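Local structure of beta-lactamase Rm3 (Uncultured bacterium, 5IQK) at residues Ala15-Phe20 against Ser227-Arg232; Arg171-Val176 against Ala243-Gln248. The protein probably hydrolyses the beta-lactam ring of antibiotics with zinc, as a subclass B3 metallo-beta-lactamase. All coordinates share one frame; numbering follows the deposited sequence.

Interaction 1 of 2, residues Ala15-Phe20 against Ser227-Arg232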
loop_
_atom_site.group_PDB
_atom_site.type_symbol
_atom_site.label_atom_id
_atom_site.label_comp_id
_atom_site.label_asym_id
_atom_site.label_seq_id
_atom_site.Cartn_x
_atom_site.Cartn_y
_atom_site.Cartn_z
ATOM N N ALA A 15 -7.281 -15.940 2.621
ATOM C CA ALA A 15 -6.410 -16.688 3.528
ATOM C C ALA A 15 -4.969 -16.177 3.423
ATOM O O ALA A 15 -4.450 -16.016 2.321
ATOM C CB ALA A 15 -6.486 -18.178 3.220
ATOM N N PRO A 16 -4.316 -15.912 4.570
ATOM C CA PRO A 16 -2.954 -15.359 4.547
ATOM C C PRO A 16 -1.910 -16.374 4.082
ATOM O O PRO A 16 -2.139 -17.572 4.197
ATOM C CB PRO A 16 -2.720 -14.963 6.003
ATOM C CG PRO A 16 -3.535 -15.951 6.778
ATOM C CD PRO A 16 -4.769 -16.195 5.944
ATOM N N PHE A 17 -0.782 -15.897 3.562
ATOM C CA PHE A 17 0.260 -16.778 3.034
ATOM C C PHE A 17 1.638 -16.117 3.029
ATOM O O PHE A 17 1.770 -14.889 2.998
ATOM C CB PHE A 17 -0.082 -17.235 1.606
ATOM C CG PHE A 17 -0.342 -16.102 0.643
ATOM C CD1 PHE A 17 0.658 -15.651 -0.209
ATOM C CD2 PHE A 17 -1.587 -15.505 0.580
ATOM C CE1 PHE A 17 0.422 -14.607 -1.096
ATOM C CE2 PHE A 17 -1.826 -14.469 -0.297
ATOM C CZ PHE A 17 -0.820 -14.022 -1.134
ATOM N N ARG A 18 2.666 -16.920 2.954
ATOM C CA ARG A 18 3.988 -16.411 2.870
ATOM C C ARG A 18 4.343 -16.039 1.465
ATOM O O ARG A 18 4.047 -16.730 0.537
ATOM C CB ARG A 18 4.989 -17.455 3.367
ATOM C CG ARG A 18 6.424 -17.099 3.103
ATOM C CD ARG A 18 7.334 -18.281 3.398
ATOM N NE ARG A 18 8.364 -18.011 4.380
ATOM C CZ ARG A 18 9.102 -18.946 4.912
ATOM N NH1 ARG A 18 8.919 -20.190 4.535
ATOM N NH2 ARG A 18 10.037 -18.656 5.785
ATOM N N LEU A 19 4.996 -14.912 1.313
ATOM C CA LEU A 19 5.435 -14.461 -0.000
ATOM C C LEU A 19 6.852 -14.915 -0.272
ATOM O O LEU A 19 7.109 -15.680 -1.204
ATOM C CB LEU A 19 5.341 -12.944 -0.102
ATOM C CG LEU A 19 3.919 -12.438 -0.245
ATOM C CD1 LEU A 19 3.869 -10.974 0.177
ATOM C CD2 LEU A 19 3.480 -12.610 -1.691
ATOM N N PHE A 20 7.769 -14.425 0.556
ATOM C CA PHE A 20 9.166 -14.819 0.505
ATOM C C PHE A 20 9.818 -14.530 1.847
ATOM O O PHE A 20 9.698 -13.427 2.371
ATOM C CB PHE A 20 9.908 -14.094 -0.615
ATOM C CG PHE A 20 11.314 -14.578 -0.809
ATOM C CD1 PHE A 20 12.385 -13.873 -0.277
ATOM C CD2 PHE A 20 11.565 -15.751 -1.498
ATOM C CE1 PHE A 20 13.682 -14.325 -0.444
ATOM C CE2 PHE A 20 12.861 -16.215 -1.664
ATOM C CZ PHE A 20 13.920 -15.502 -1.137
ATOM N N SER A 227 -1.004 -6.152 -9.375
ATOM C CA SER A 227 0.266 -6.855 -9.570
ATOM C C SER A 227 0.015 -8.340 -9.802
ATOM O O SER A 227 0.910 -9.166 -9.614
ATOM C CB SER A 227 1.203 -6.653 -8.375
ATOM O OG SER A 227 0.693 -7.229 -7.178
ATOM N N GLN A 228 -1.209 -8.669 -10.214
ATOM C CA GLN A 228 -1.599 -10.050 -10.548
ATOM C C GLN A 228 -1.334 -11.029 -9.405
ATOM O O GLN A 228 -0.899 -12.176 -9.632
ATOM C CB GLN A 228 -0.870 -10.537 -11.805
ATOM C CG GLN A 228 -1.103 -9.664 -13.043
ATOM C CD GLN A 228 -0.169 -8.469 -13.068
ATOM O OE1 GLN A 228 1.022 -8.603 -12.780
ATOM N NE2 GLN A 228 -0.703 -7.289 -13.394
ATOM N N LEU A 229 -1.608 -10.597 -8.177
ATOM C CA LEU A 229 -1.236 -11.413 -7.018
ATOM C C LEU A 229 -2.005 -12.725 -6.974
ATOM O O LEU A 229 -1.467 -13.736 -6.497
ATOM C CB LEU A 229 -1.445 -10.647 -5.712
ATOM C CG LEU A 229 -0.895 -11.315 -4.447
ATOM C CD1 LEU A 229 0.590 -11.625 -4.599
ATOM C CD2 LEU A 229 -1.130 -10.443 -3.225
ATOM N N TRP A 230 -3.254 -12.731 -7.435
ATOM C CA TRP A 230 -4.036 -13.965 -7.331
ATOM C C TRP A 230 -3.653 -14.976 -8.407
ATOM O O TRP A 230 -3.712 -16.187 -8.159
ATOM C CB TRP A 230 -5.538 -13.647 -7.346
ATOM C CG TRP A 230 -5.893 -12.621 -6.316
ATOM C CD1 TRP A 230 -6.735 -11.551 -6.478
ATOM C CD2 TRP A 230 -5.366 -12.517 -4.973
ATOM N NE1 TRP A 230 -6.781 -10.810 -5.320
ATOM C CE2 TRP A 230 -5.951 -11.373 -4.388
ATOM C CE3 TRP A 230 -4.473 -13.290 -4.208
ATOM C CZ2 TRP A 230 -5.669 -10.978 -3.076
ATOM C CZ3 TRP A 230 -4.191 -12.894 -2.909
ATOM C CH2 TRP A 230 -4.790 -11.745 -2.356
ATOM N N GLN A 231 -3.219 -14.510 -9.575
ATOM C CA GLN A 231 -2.646 -15.428 -10.562
ATOM C C GLN A 231 -1.357 -16.042 -10.006
ATOM O O GLN A 231 -1.123 -17.257 -10.106
ATOM C CB GLN A 231 -2.344 -14.735 -11.888
ATOM C CG GLN A 231 -3.581 -14.259 -12.658
ATOM C CD GLN A 231 -3.978 -12.838 -12.304
ATOM O OE1 GLN A 231 -3.788 -12.383 -11.174
ATOM N NE2 GLN A 231 -4.527 -12.123 -13.277
ATOM N N ARG A 232 -0.521 -15.181 -9.440
ATOM C CA ARG A 232 0.757 -15.585 -8.843
ATOM C C ARG A 232 0.552 -16.579 -7.700
ATOM O O ARG A 232 1.250 -17.601 -7.622
ATOM C CB ARG A 232 1.491 -14.325 -8.354
ATOM C CG ARG A 232 2.043 -13.507 -9.516
ATOM C CD ARG A 232 2.387 -12.065 -9.142
ATOM N NE ARG A 232 3.507 -11.900 -8.229
ATOM C CZ ARG A 232 3.633 -10.858 -7.412
ATOM N NH1 ARG A 232 2.698 -9.913 -7.385
ATOM N NH2 ARG A 232 4.681 -10.765 -6.624
#
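Phe-17 meets Leu-229 and Trp-230 through one corner of its ring. These contacts are apolar. Phe-17 CE2 lies 3.9 Å from Trp-230 CZ3, and Phe-17 CZ is almost as near that carbon. The two side chains cross at about a right angle. Phe-17 comes to the edge of the indole, close to its plane, while Trp-230 CZ3 meets the Phe-17 ring obliquely. Leu-229 CD2 touches the edge of the Phe-17 ring, 4.2 Å from CZ. With CG between the backbone N and the carbonyl carbon (chi1 55°), the Phe-17 ring reaches the helix. The other branch of Leu-229 serves Leu-19: Leu-19 CD2 is 4.2 Å from Leu-229 CD1.

The contact joins an outermost strand of the seven-stranded sheet, 17-20, to the first turn of helix 229-239. This belongs to the metallo-beta-lactamase fold. Leu-19 and Phe-20 form a classic beta bulge opposite Thr-23. Tyr-25 of the next strand packs on both aromatic rings, edge-to-face with Trp-230.

No hydrogen bond crosses between the segments. Arg-232 and Trp-230 use their polar ends away from strand 17-20. Arg-232 NH1 gives a bond of 3.0 Å to Ser-227 O, bent to 145° at the hydrogen. It also bonds Leu-219 O. Leu-229 CD1 lies over one face of this guanidinium, offset toward its rim, 3.9 Å above the plane. Trp-230 NE1 bonds Lys-29 O.

Interaction 2 of 2, residues Arg171-Val176 against Ala243-Gln248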
loop_
_atom_site.group_PDB
_atom_site.type_symbol
_atom_site.label_atom_id
_atom_site.label_comp_id
_atom_site.label_asym_id
_atom_site.label_seq_id
_atom_site.Cartn_x
_atom_site.Cartn_y
_atom_site.Cartn_z
ATOM N N ARG A 171 19.924 -16.613 0.156
ATOM C CA ARG A 171 19.414 -15.810 -0.959
ATOM C C ARG A 171 18.525 -14.668 -0.461
ATOM O O ARG A 171 17.554 -14.892 0.266
ATOM C CB ARG A 171 18.646 -16.711 -1.930
ATOM C CG ARG A 171 17.971 -16.011 -3.095
ATOM C CD ARG A 171 17.027 -16.975 -3.802
ATOM N NE ARG A 171 16.397 -16.393 -4.983
ATOM C CZ ARG A 171 15.257 -16.828 -5.511
ATOM N NH1 ARG A 171 14.622 -17.854 -4.960
ATOM N NH2 ARG A 171 14.746 -16.235 -6.584
ATOM N N CYS A 172 18.875 -13.445 -0.851
ATOM C CA CYS A 172 18.086 -12.261 -0.547
ATOM C C CYS A 172 17.331 -11.760 -1.767
ATOM O O CYS A 172 17.856 -11.783 -2.877
ATOM C CB CYS A 172 18.972 -11.147 0.010
ATOM S SG CYS A 172 19.642 -11.537 1.678
ATOM N N LEU A 173 16.101 -11.313 -1.569
ATOM C CA LEU A 173 15.371 -10.715 -2.669
ATOM C C LEU A 173 14.936 -9.307 -2.298
ATOM O O LEU A 173 14.742 -9.001 -1.120
ATOM C CB LEU A 173 14.161 -11.566 -3.045
ATOM C CG LEU A 173 14.479 -12.919 -3.678
ATOM C CD1 LEU A 173 13.195 -13.627 -4.052
ATOM C CD2 LEU A 173 15.385 -12.747 -4.885
ATOM N N ASN A 174 14.807 -8.451 -3.308
ATOM C CA ASN A 174 14.303 -7.099 -3.110
ATOM C C ASN A 174 12.781 -7.069 -3.150
ATOM O O ASN A 174 12.170 -7.444 -4.152
ATOM C CB ASN A 174 14.889 -6.146 -4.154
ATOM C CG ASN A 174 16.399 -6.091 -4.099
ATOM O OD1 ASN A 174 16.974 -5.908 -3.030
ATOM N ND2 ASN A 174 17.049 -6.270 -5.245
ATOM N N MET A 175 12.182 -6.634 -2.047
ATOM C CA MET A 175 10.735 -6.582 -1.920
ATOM C C MET A 175 10.260 -5.165 -2.156
ATOM O O MET A 175 10.916 -4.198 -1.768
ATOM C CB MET A 175 10.282 -7.048 -0.542
ATOM C CG MET A 175 11.044 -8.257 -0.018
ATOM S SD MET A 175 10.834 -9.740 -1.021
ATOM C CE MET A 175 9.181 -10.222 -0.522
ATOM N N VAL A 176 9.112 -5.047 -2.804
ATOM C CA VAL A 176 8.539 -3.743 -3.093
ATOM C C VAL A 176 7.058 -3.765 -2.762
ATOM O O VAL A 176 6.331 -4.636 -3.238
ATOM C CB VAL A 176 8.729 -3.348 -4.576
ATOM C CG1 VAL A 176 8.051 -1.990 -4.852
ATOM C CG2 VAL A 176 10.222 -3.278 -4.939
ATOM N N ALA A 243 6.926 -18.403 -7.966
ATOM C CA ALA A 243 5.734 -17.850 -8.578
ATOM C C ALA A 243 5.535 -16.369 -8.259
ATOM O O ALA A 243 4.885 -15.662 -9.028
ATOM C CB ALA A 243 4.517 -18.636 -8.142
ATOM N N PHE A 244 6.077 -15.905 -7.131
ATOM C CA PHE A 244 5.918 -14.503 -6.734
ATOM C C PHE A 244 7.070 -13.629 -7.213
ATOM O O PHE A 244 7.010 -12.405 -7.111
ATOM C CB PHE A 244 5.790 -14.387 -5.217
ATOM C CG PHE A 244 4.578 -15.055 -4.664
ATOM C CD1 PHE A 244 3.314 -14.569 -4.945
ATOM C CD2 PHE A 244 4.696 -16.180 -3.855
ATOM C CE1 PHE A 244 2.189 -15.188 -4.441
ATOM C CE2 PHE A 244 3.565 -16.810 -3.353
ATOM C CZ PHE A 244 2.303 -16.302 -3.656
ATOM N N VAL A 245 8.121 -14.269 -7.721
ATOM C CA VAL A 245 9.336 -13.574 -8.137
ATOM C C VAL A 245 9.319 -13.212 -9.618
ATOM O O VAL A 245 9.162 -14.076 -10.477
ATOM C CB VAL A 245 10.581 -14.433 -7.817
ATOM C CG1 VAL A 245 11.855 -13.750 -8.286
ATOM C CG2 VAL A 245 10.629 -14.698 -6.337
ATOM N N ASP A 246 9.479 -11.920 -9.900
ATOM C CA ASP A 246 9.467 -11.394 -11.259
ATOM C C ASP A 246 10.163 -10.032 -11.264
ATOM O O ASP A 246 9.587 -9.027 -10.838
ATOM C CB ASP A 246 8.026 -11.282 -11.783
ATOM C CG ASP A 246 7.950 -10.793 -13.225
ATOM O OD1 ASP A 246 6.819 -10.670 -13.738
ATOM O OD2 ASP A 246 9.002 -10.517 -13.841
ATOM N N PRO A 247 11.413 -9.998 -11.745
ATOM C CA PRO A 247 12.239 -8.786 -11.701
ATOM C C PRO A 247 11.711 -7.673 -12.597
ATOM O O PRO A 247 12.156 -6.533 -12.478
ATOM C CB PRO A 247 13.602 -9.272 -12.198
ATOM C CG PRO A 247 13.573 -10.757 -12.014
ATOM C CD PRO A 247 12.161 -11.145 -12.280
ATOM N N GLN A 248 10.757 -8.003 -13.458
ATOM C CA GLN A 248 10.186 -7.029 -14.384
ATOM C C GLN A 248 8.880 -6.418 -13.875
ATOM O O GLN A 248 8.277 -5.575 -14.554
ATOM C CB GLN A 248 9.954 -7.691 -15.749
ATOM C CG GLN A 248 11.208 -7.871 -16.604
ATOM C CD GLN A 248 11.821 -6.547 -17.037
ATOM O OE1 GLN A 248 11.119 -5.654 -17.522
ATOM N NE2 GLN A 248 13.132 -6.415 -16.870
#
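The backbones of Leu-173 and Val-245 come closest here, with their CA atoms 8.6 Å apart, and no hydrogen bond joins the two segments. Strand 171-178 belongs to the five-stranded mixed sheet of the metallo-beta-lactamase fold. It lies between strands 160-168 and 218-221. Residues 243-248 run from a short 3-10 turn into the loop before helix 249-269. The contact therefore sets this loop against residues 171-173.

Val-245 carries the loop side, and its two methyls take different partners. CG2 touches Leu-173 CD1 at 3.6 Å, an apolar contact. The two side chains cross at about a right angle. CG1 stands anti to the backbone N (chi1 178°) and approaches Arg-171, 4.2 Å from NH2. It meets the guanidinium obliquely.

Arg-171 reaches the loop with its chain extended from CG to NE. Its side chain and that of Val-245 come from opposite directions. Leu-173 CD1 also lies over one face of the guanidinium, 3.9 Å above the plane and toward its rim. This one methyl thus touches both Arg-171 and Val-245. Phe-20 of strand 17-20 packs against Arg-171 as well.

The neighbouring residue Cys-172 forms a disulfide with Cys-167 of the adjacent strand. On the loop side, Asp-246 caps the turn that leads into the helix. Gln-248 N donates to Asp-246 OD2 at 3.1 Å, with an angle of 156° at the hydrogen, and comes from above the carboxylate plane.

Interactions 1 and 2 lie side by side, with centres about 12 Å apart, and they touch directly. Arg-232 NH2 is 2.9 Å from Phe-244 O, a hydrogen bond. It ties the start of helix 229-239 to the loop that follows this helix. Two apolar contacts continue the packing. Phe-20 CE2 meets Leu-173 CD1 at 3.5 Å, and Phe-17 CE1 meets Phe-244 CZ at 3.6 Å. Through Phe-20, strand 17-20 of one sheet meets strand 171-178 of the other, while Phe-17 meets the loop. The segments alternate along the chain. The Trp-230 side chain is about 13 Å from a bound zinc ion, and none of the touching residues is a zinc ligand.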